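Local coordinates for putative lipoate-protein ligase A subunit 2 (Thermoplasma acidophilum DSM 1728, PDB 3R07) that is a putative lipoate-protein ligase A subunit 2, belonging to the family of C-terminal domains of bacterial lipoate-protein ligases, at residues His5-Lys10 against Thr22-Gly27. Residues are numbered along the deposited sequence; the frame is centred on the assembly and turned at random.
Sequences HMMYSK and TLDLDG
Met6 and Tyr8 pair with Leu25 and Leu23 as the hydrogen-bonded positions of two antiparallel strands; the axes of these short segments run at 171° and approach to 4.6 Å. Each pair exchanges two backbone bonds; in the Tyr8-Leu23 pair, Tyr8 N to Leu23 O and Leu23 N to Tyr8 O both span 3.0 Å. On the face bearing these four residues, the Tyr8 ring packs against both leucines. Its CG sits between the backbone N and the carbonyl carbon (chi1 64°), and the ring rises alongside Leu23, whose CB lies over one face of the ring in a CH-pi contact, 4.2 Å from its centroid. Leu23 CD1 lies near the phenol end, 3.4 Å from Tyr8 CZ, while Leu25 CD1 meets the ring at its edge, in plane, 3.9 Å from Tyr8 CE2. The same Leu25 methyl touches Met6 CG at 3.7 Å, the two chains running side by side. Val90 also packs on Tyr8, Ile59 on Leu25 and Ile30 on Leu23. On the other face, the hydroxyls Ser9 OG and Thr22 OG1 share a 2.8 Å hydrogen bond. Asp24 OD1 approaches His5 CE1, with carboxylate and imidazole planes 73° apart, and Met7 CG lies beside the same carboxylate. The two strands form a beta hairpin at one side of a three-stranded antiparallel sheet, where strand 18-26 is central, flanked by 5-13 and 29-36.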
loop_
_atom_site.group_PDB
_atom_site.type_symbol
_atom_site.label_atom_id
_atom_site.label_comp_id
_atom_site.label_asym_id
_atom_site.label_seq_id
_atom_site.Cartn_x
_atom_site.Cartn_y
_atom_site.Cartn_z
ATOM N N HIS B 5 35.935 8.170 2.675
ATOM C CA HIS B 5 34.884 7.213 2.366
ATOM C C HIS B 5 33.850 7.367 3.476
ATOM O O HIS B 5 34.190 7.407 4.660
ATOM C CB HIS B 5 35.437 5.783 2.287
ATOM C CG HIS B 5 34.414 4.744 1.926
ATOM N ND1 HIS B 5 33.944 4.572 0.639
ATOM C CD2 HIS B 5 33.782 3.810 2.681
ATOM C CE1 HIS B 5 33.061 3.586 0.620
ATOM N NE2 HIS B 5 32.945 3.106 1.847
ATOM N N MET B 6 32.589 7.503 3.082
ATOM C CA MET B 6 31.512 7.772 4.025
ATOM C C MET B 6 30.214 7.105 3.593
ATOM O O MET B 6 29.866 7.098 2.418
ATOM C CB MET B 6 31.332 9.279 4.191
ATOM C CG MET B 6 29.913 9.722 4.453
ATOM S SD MET B 6 29.783 10.886 5.814
ATOM C CE MET B 6 30.576 12.362 5.148
ATOM N N MET B 7 29.510 6.534 4.558
ATOM C CA MET B 7 28.233 5.872 4.308
ATOM C C MET B 7 27.240 6.224 5.365
ATOM O O MET B 7 27.486 5.993 6.536
ATOM C CB MET B 7 28.389 4.358 4.334
ATOM C CG MET B 7 28.719 3.753 3.015
ATOM S SD MET B 7 29.106 2.025 3.258
ATOM C CE MET B 7 30.640 2.174 4.203
ATOM N N TYR B 8 26.097 6.750 4.962
ATOM C CA TYR B 8 25.063 7.009 5.952
ATOM C C TYR B 8 23.654 6.509 5.621
ATOM O O TYR B 8 23.373 6.020 4.524
ATOM C CB TYR B 8 25.063 8.476 6.367
ATOM C CG TYR B 8 24.712 9.441 5.276
ATOM C CD1 TYR B 8 23.409 9.910 5.139
ATOM C CD2 TYR B 8 25.674 9.901 4.390
ATOM C CE1 TYR B 8 23.064 10.814 4.161
ATOM C CE2 TYR B 8 25.335 10.807 3.385
ATOM C CZ TYR B 8 24.025 11.256 3.285
ATOM O OH TYR B 8 23.671 12.146 2.310
ATOM N N SER B 9 22.788 6.636 6.616
ATOM C CA SER B 9 21.415 6.207 6.544
ATOM C C SER B 9 20.574 7.241 7.229
ATOM O O SER B 9 20.904 7.677 8.324
ATOM C CB SER B 9 21.253 4.866 7.234
ATOM O OG SER B 9 21.695 3.862 6.351
ATOM N N LYS B 10 19.469 7.609 6.598
ATOM C CA LYS B 10 18.682 8.743 7.029
ATOM C C LYS B 10 17.185 8.489 6.798
ATOM O O LYS B 10 16.801 7.994 5.749
ATOM C CB LYS B 10 19.147 9.930 6.205
ATOM C CG LYS B 10 19.432 11.164 6.986
ATOM C CD LYS B 10 19.677 12.292 6.016
ATOM C CE LYS B 10 18.718 13.411 6.300
ATOM N NZ LYS B 10 19.353 14.351 7.223
ATOM N N THR B 22 19.994 5.498 1.855
ATOM C CA THR B 22 21.367 5.091 2.201
ATOM C C THR B 22 22.362 5.550 1.122
ATOM O O THR B 22 22.254 5.142 -0.042
ATOM C CB THR B 22 21.513 3.561 2.453
ATOM O OG1 THR B 22 20.974 3.235 3.735
ATOM C CG2 THR B 22 23.010 3.124 2.434
ATOM N N LEU B 23 23.312 6.409 1.505
ATOM C CA LEU B 23 24.321 6.894 0.561
ATOM C C LEU B 23 25.703 6.385 0.876
ATOM O O LEU B 23 26.114 6.325 2.030
ATOM C CB LEU B 23 24.378 8.413 0.527
ATOM C CG LEU B 23 23.288 9.129 -0.244
ATOM C CD1 LEU B 23 22.364 9.710 0.778
ATOM C CD2 LEU B 23 23.883 10.230 -1.092
ATOM N N ASP B 24 26.413 6.036 -0.179
ATOM C CA ASP B 24 27.789 5.573 -0.137
ATOM C C ASP B 24 28.629 6.668 -0.806
ATOM O O ASP B 24 28.503 6.892 -2.012
ATOM C CB ASP B 24 27.850 4.289 -0.943
ATOM C CG ASP B 24 29.066 3.466 -0.663
ATOM O OD1 ASP B 24 30.103 4.008 -0.202
ATOM O OD2 ASP B 24 28.981 2.250 -0.938
ATOM N N LEU B 25 29.446 7.379 -0.029
ATOM C CA LEU B 25 30.179 8.549 -0.557
ATOM C C LEU B 25 31.693 8.345 -0.684
ATOM O O LEU B 25 32.376 8.020 0.285
ATOM C CB LEU B 25 29.925 9.797 0.288
ATOM C CG LEU B 25 28.528 10.271 0.656
ATOM C CD1 LEU B 25 28.627 11.557 1.463
ATOM C CD2 LEU B 25 27.673 10.476 -0.592
ATOM N N ASP B 26 32.197 8.547 -1.894
ATOM C CA ASP B 26 33.625 8.553 -2.152
ATOM C C ASP B 26 34.035 10.006 -2.363
ATOM O O ASP B 26 33.832 10.583 -3.428
ATOM C CB ASP B 26 33.945 7.686 -3.375
ATOM C CG ASP B 26 35.415 7.753 -3.780
ATOM O OD1 ASP B 26 36.078 8.780 -3.471
ATOM O OD2 ASP B 26 35.908 6.777 -4.413
ATOM N N GLY B 27 34.604 10.607 -1.333
ATOM C CA GLY B 27 34.913 12.024 -1.390
ATOM C C GLY B 27 33.640 12.843 -1.519
ATOM O O GLY B 27 32.826 12.895 -0.589
#